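Local structure of pyrroline carboxylate reductase (Plasmodium falciparum, 2RCY) at the interface of chains A and B. The protein catalyses the NAD(P)H-dependent reduction of pyrroline-5-carboxylate to proline, and is bound here to NADP. Coordinates in Å, arbitrary orientation; residue numbers count along the deposited sequence, not the author numbering. Chains: chain A/B, Pyrroline carboxylate reductase.

Contact 1: the interface of chains A and B. Residues chain A 205-206, 208-209, 216, 219-220; chain B 173-174, 177, 199.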
# COMPACT_ATOMS: atom_id res chain seq x y z
N SER A 205 19.59 -5.43 27.14
CA SER A 205 19.97 -5.53 25.73
C SER A 205 21.16 -4.63 25.38
O SER A 205 22.08 -5.07 24.69
CB SER A 205 18.78 -5.20 24.83
OG SER A 205 17.69 -6.06 25.09
N VAL A 206 21.13 -3.39 25.87
CA VAL A 206 22.22 -2.44 25.67
C VAL A 206 23.52 -2.96 26.29
O VAL A 206 24.58 -2.91 25.65
CB VAL A 206 21.86 -1.04 26.25
CG1 VAL A 206 23.07 -0.10 26.23
CG2 VAL A 206 20.71 -0.42 25.47
N MSE A 208 24.33 -6.06 26.86
CA MSE A 208 24.76 -7.20 26.06
C MSE A 208 25.59 -6.76 24.85
O MSE A 208 26.60 -7.38 24.54
CB MSE A 208 23.56 -8.02 25.58
CG MSE A 208 22.87 -8.84 26.66
SE MSE A 208 23.87 -10.41 27.27
CE MSE A 208 24.30 -11.21 25.55
N VAL A 209 25.16 -5.69 24.19
CA VAL A 209 25.88 -5.13 23.04
C VAL A 209 27.26 -4.62 23.45
O VAL A 209 28.25 -4.88 22.77
CB VAL A 209 25.07 -4.00 22.35
CG1 VAL A 209 25.82 -3.45 21.14
CG2 VAL A 209 23.69 -4.49 21.94
N VAL A 216 25.62 -7.02 17.09
CA VAL A 216 24.19 -6.88 17.44
C VAL A 216 23.28 -7.90 16.76
O VAL A 216 22.32 -8.38 17.37
CB VAL A 216 23.64 -5.46 17.15
CG1 VAL A 216 24.05 -4.49 18.22
CG2 VAL A 216 24.07 -4.95 15.77
N LEU A 219 23.62 -11.34 18.32
CA LEU A 219 22.93 -11.30 19.60
C LEU A 219 21.42 -11.42 19.40
O LEU A 219 20.73 -12.03 20.21
CB LEU A 219 23.26 -10.00 20.35
CG LEU A 219 24.71 -9.79 20.82
CD1 LEU A 219 24.91 -8.36 21.28
CD2 LEU A 219 25.09 -10.76 21.93
N LYS A 220 20.94 -10.85 18.30
CA LYS A 220 19.54 -10.95 17.89
C LYS A 220 19.20 -12.37 17.46
O LYS A 220 18.13 -12.89 17.80
CB LYS A 220 19.26 -9.98 16.74
CG LYS A 220 17.79 -9.81 16.38
CD LYS A 220 17.56 -9.94 14.88
CE LYS A 220 18.44 -9.00 14.07
NZ LYS A 220 18.35 -9.28 12.62
N VAL B 173 14.83 -4.83 20.50
CA VAL B 173 15.81 -3.79 20.85
C VAL B 173 17.07 -3.92 20.01
O VAL B 173 17.59 -2.92 19.52
CB VAL B 173 16.16 -3.81 22.37
CG1 VAL B 173 17.07 -2.62 22.72
CG2 VAL B 173 14.91 -3.78 23.23
N TYR B 174 17.56 -5.15 19.83
CA TYR B 174 18.75 -5.39 19.00
C TYR B 174 18.56 -4.88 17.58
O TYR B 174 19.46 -4.25 17.02
CB TYR B 174 19.15 -6.86 18.98
CG TYR B 174 19.66 -7.42 20.30
CD1 TYR B 174 20.46 -6.65 21.15
CD2 TYR B 174 19.36 -8.72 20.68
CE1 TYR B 174 20.92 -7.17 22.36
CE2 TYR B 174 19.82 -9.24 21.87
CZ TYR B 174 20.59 -8.47 22.71
OH TYR B 174 21.03 -9.01 23.89
N ILE B 177 18.52 -1.06 17.68
CA ILE B 177 19.92 -0.62 17.74
C ILE B 177 20.59 -0.77 16.37
O ILE B 177 21.27 0.14 15.89
CB ILE B 177 20.71 -1.41 18.82
CG1 ILE B 177 20.21 -1.05 20.22
CG2 ILE B 177 22.21 -1.14 18.72
CD1 ILE B 177 20.62 -2.03 21.32
N LEU B 199 23.93 3.57 21.69
CA LEU B 199 23.86 2.91 23.00
C LEU B 199 23.76 3.90 24.16
O LEU B 199 23.06 3.65 25.13
CB LEU B 199 25.04 1.96 23.20
CG LEU B 199 25.21 0.77 22.24
CD1 LEU B 199 26.52 0.05 22.50
CD2 LEU B 199 24.04 -0.21 22.30
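Helices 191-211 and 216-223 of chain A meet helices 169-186 and 191-211 of chain B, with B:Tyr174 pushed between the two chain A helices and B:Leu199 lying against the first. The contact illustrates how one aromatic residue can fill a groove of its partner. With CG anti to its own carbonyl carbon (chi1 -68°), the tyrosine reaches A:Met208, a selenomethionine here, where the phenol OH comes 3.2 Å from CB. A:Leu219 lies over one ring face, its CB 3.9 Å from the ring centroid and displaced toward the rim. From beside the ring and close to its plane, A:Ser205 O is 3.3 Å from B:Tyr174 CE1. A:Leu219 O, 3.4 Å from B:Tyr174 CE2, stands above the plane on the face its CB covers. A:Lys220 extends this cover, its CA 3.6 Å from B:Tyr174 CD2. No hydrogen bond crosses this patch, and the grip on the tyrosine is one of shape.

Beside the ring, A:Val209 divides its methyls between partners. CG1, anti to the backbone N (chi1 -179°), touches B:Leu199 CD1 at 3.8 Å, whereas CG2 turns to B:Tyr174 and the CD1 tip of B:Ile177. On helix 216-223, A:Val216 CG1 meets B:Ile177 CG2 at 3.8 Å; on helix 191-211, A:Ser205 CB packs on B:Val173 CG1. These groups lock helices of the two subunits together in the dimer characteristic of this reductase family.

Contact 2: the interface of chains A and B. Residues chain A 126, 152, 154; chain B 193, 196-197.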
# COMPACT_ATOMS: atom_id res chain seq x y z
N ILE A 126 28.08 15.48 20.76
CA ILE A 126 29.04 15.57 19.66
C ILE A 126 29.37 17.04 19.41
O ILE A 126 28.50 17.91 19.55
CB ILE A 126 28.54 14.91 18.33
CG1 ILE A 126 27.15 15.43 17.90
CG2 ILE A 126 28.62 13.38 18.43
CD1 ILE A 126 25.94 14.75 18.54
N HIS A 152 31.99 13.32 22.12
CA HIS A 152 32.90 13.00 21.03
C HIS A 152 33.18 14.25 20.20
O HIS A 152 32.29 15.09 20.02
CB HIS A 152 32.29 11.92 20.12
CG HIS A 152 32.03 10.62 20.81
ND1 HIS A 152 32.90 9.56 20.76
CD2 HIS A 152 30.98 10.21 21.56
CE1 HIS A 152 32.41 8.55 21.45
NE2 HIS A 152 31.24 8.92 21.95
N ILE A 154 33.77 15.35 16.48
CA ILE A 154 33.54 14.83 15.13
C ILE A 154 33.72 15.93 14.08
O ILE A 154 33.80 17.12 14.42
CB ILE A 154 32.13 14.18 14.99
CG1 ILE A 154 31.02 15.22 15.18
CG2 ILE A 154 31.97 13.02 15.98
CD1 ILE A 154 29.68 14.80 14.62
N LEU B 193 31.37 4.61 15.80
CA LEU B 193 30.83 5.85 16.38
C LEU B 193 29.30 5.83 16.44
O LEU B 193 28.71 6.28 17.43
CB LEU B 193 31.32 7.08 15.60
CG LEU B 193 30.76 8.46 15.96
CD1 LEU B 193 31.17 8.91 17.36
CD2 LEU B 193 31.18 9.49 14.93
N ASN B 196 28.34 3.69 19.47
CA ASN B 196 28.57 4.43 20.72
C ASN B 196 27.48 5.46 21.00
O ASN B 196 27.00 5.57 22.13
CB ASN B 196 29.94 5.13 20.68
CG ASN B 196 31.10 4.15 20.62
OD1 ASN B 196 31.01 3.02 21.09
ND2 ASN B 196 32.21 4.60 20.05
N LEU B 197 27.10 6.21 19.97
CA LEU B 197 26.08 7.24 20.08
C LEU B 197 24.69 6.65 20.33
O LEU B 197 23.92 7.19 21.11
CB LEU B 197 26.06 8.14 18.84
CG LEU B 197 27.23 9.11 18.67
CD1 LEU B 197 27.29 9.64 17.25
CD2 LEU B 197 27.16 10.26 19.66
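Against the side chains of A:His152 and A:Ile154 in chain A, B:Leu193 of helix 191-211 in chain B brings one methyl to each, a compact example of a branched side chain serving two different surfaces at once. A:His152 belongs to strand 149-153 and A:Ile154 to the loop just after it.

The contact between methyl and aromatic ring involves the first branch. B:Leu193 CD1 sits 3.8 Å above the imidazole plane of A:His152, shifted toward the ring's CG-ND1 side, and is 3.9 Å from CG. The two side chains run past each other in opposite directions. B:Leu193 has CG anti to its backbone N (chi1 174°), which extends the forked end of the side chain toward chain A.

Purely aliphatic contacts extend the patch beyond the ring. The second branch, B:Leu193 CD2, meets A:Ile154 CG2 at 3.8 Å, the side chains crossing nearly at right angles. One helical turn on, B:Leu197 presents its CD2 to A:Ile126 CG2 at 3.7 Å, again with a crossing close to perpendicular. With CG1 of A:Ile126 between the backbone N and the carbonyl carbon (chi1 53°), CG2 is anti to the carbonyl carbon, and this is the methyl that faces B:Leu197.

The amide of B:Asn196 stays at the rim of the ring: ND2 is 4.2 Å from A:His152 CE1, displaced from the ring plane. The two planes are nearly parallel (9°) but offset, not stacked face to face. No nitrogen or oxygen of one chain is within hydrogen-bonding reach of the other here, so the patch depends on van der Waals contact.

In the fold, A:Ile126 and A:His152 stand on neighbouring strands, 123-129 and 149-153, with A:Ile154 at the exit of the second. Across from them, B:Leu193, B:Asn196 and B:Leu197 line one side of the first turns of helix 191-211, which thus docks against a strand surface of the other subunit.

Contact 1 and contact 2 lie about 18 Å apart, measured between the centres of their C-alpha atoms, and are joined by helix 191-211 of chain B. Its opening turns serve contact 2, while a residue slightly farther on enters contact 1 and meets the later part of the same helix in chain A. One helix therefore touches both helical and strand surfaces of its partner. Because the interface is two-fold symmetric, each contact recurs with the chains exchanged. Helix 191-211 of each subunit thus reaches its partner at both places, which would tie the dimer together broadly. The deposited assembly contains ten copies, consistent with five such dimers.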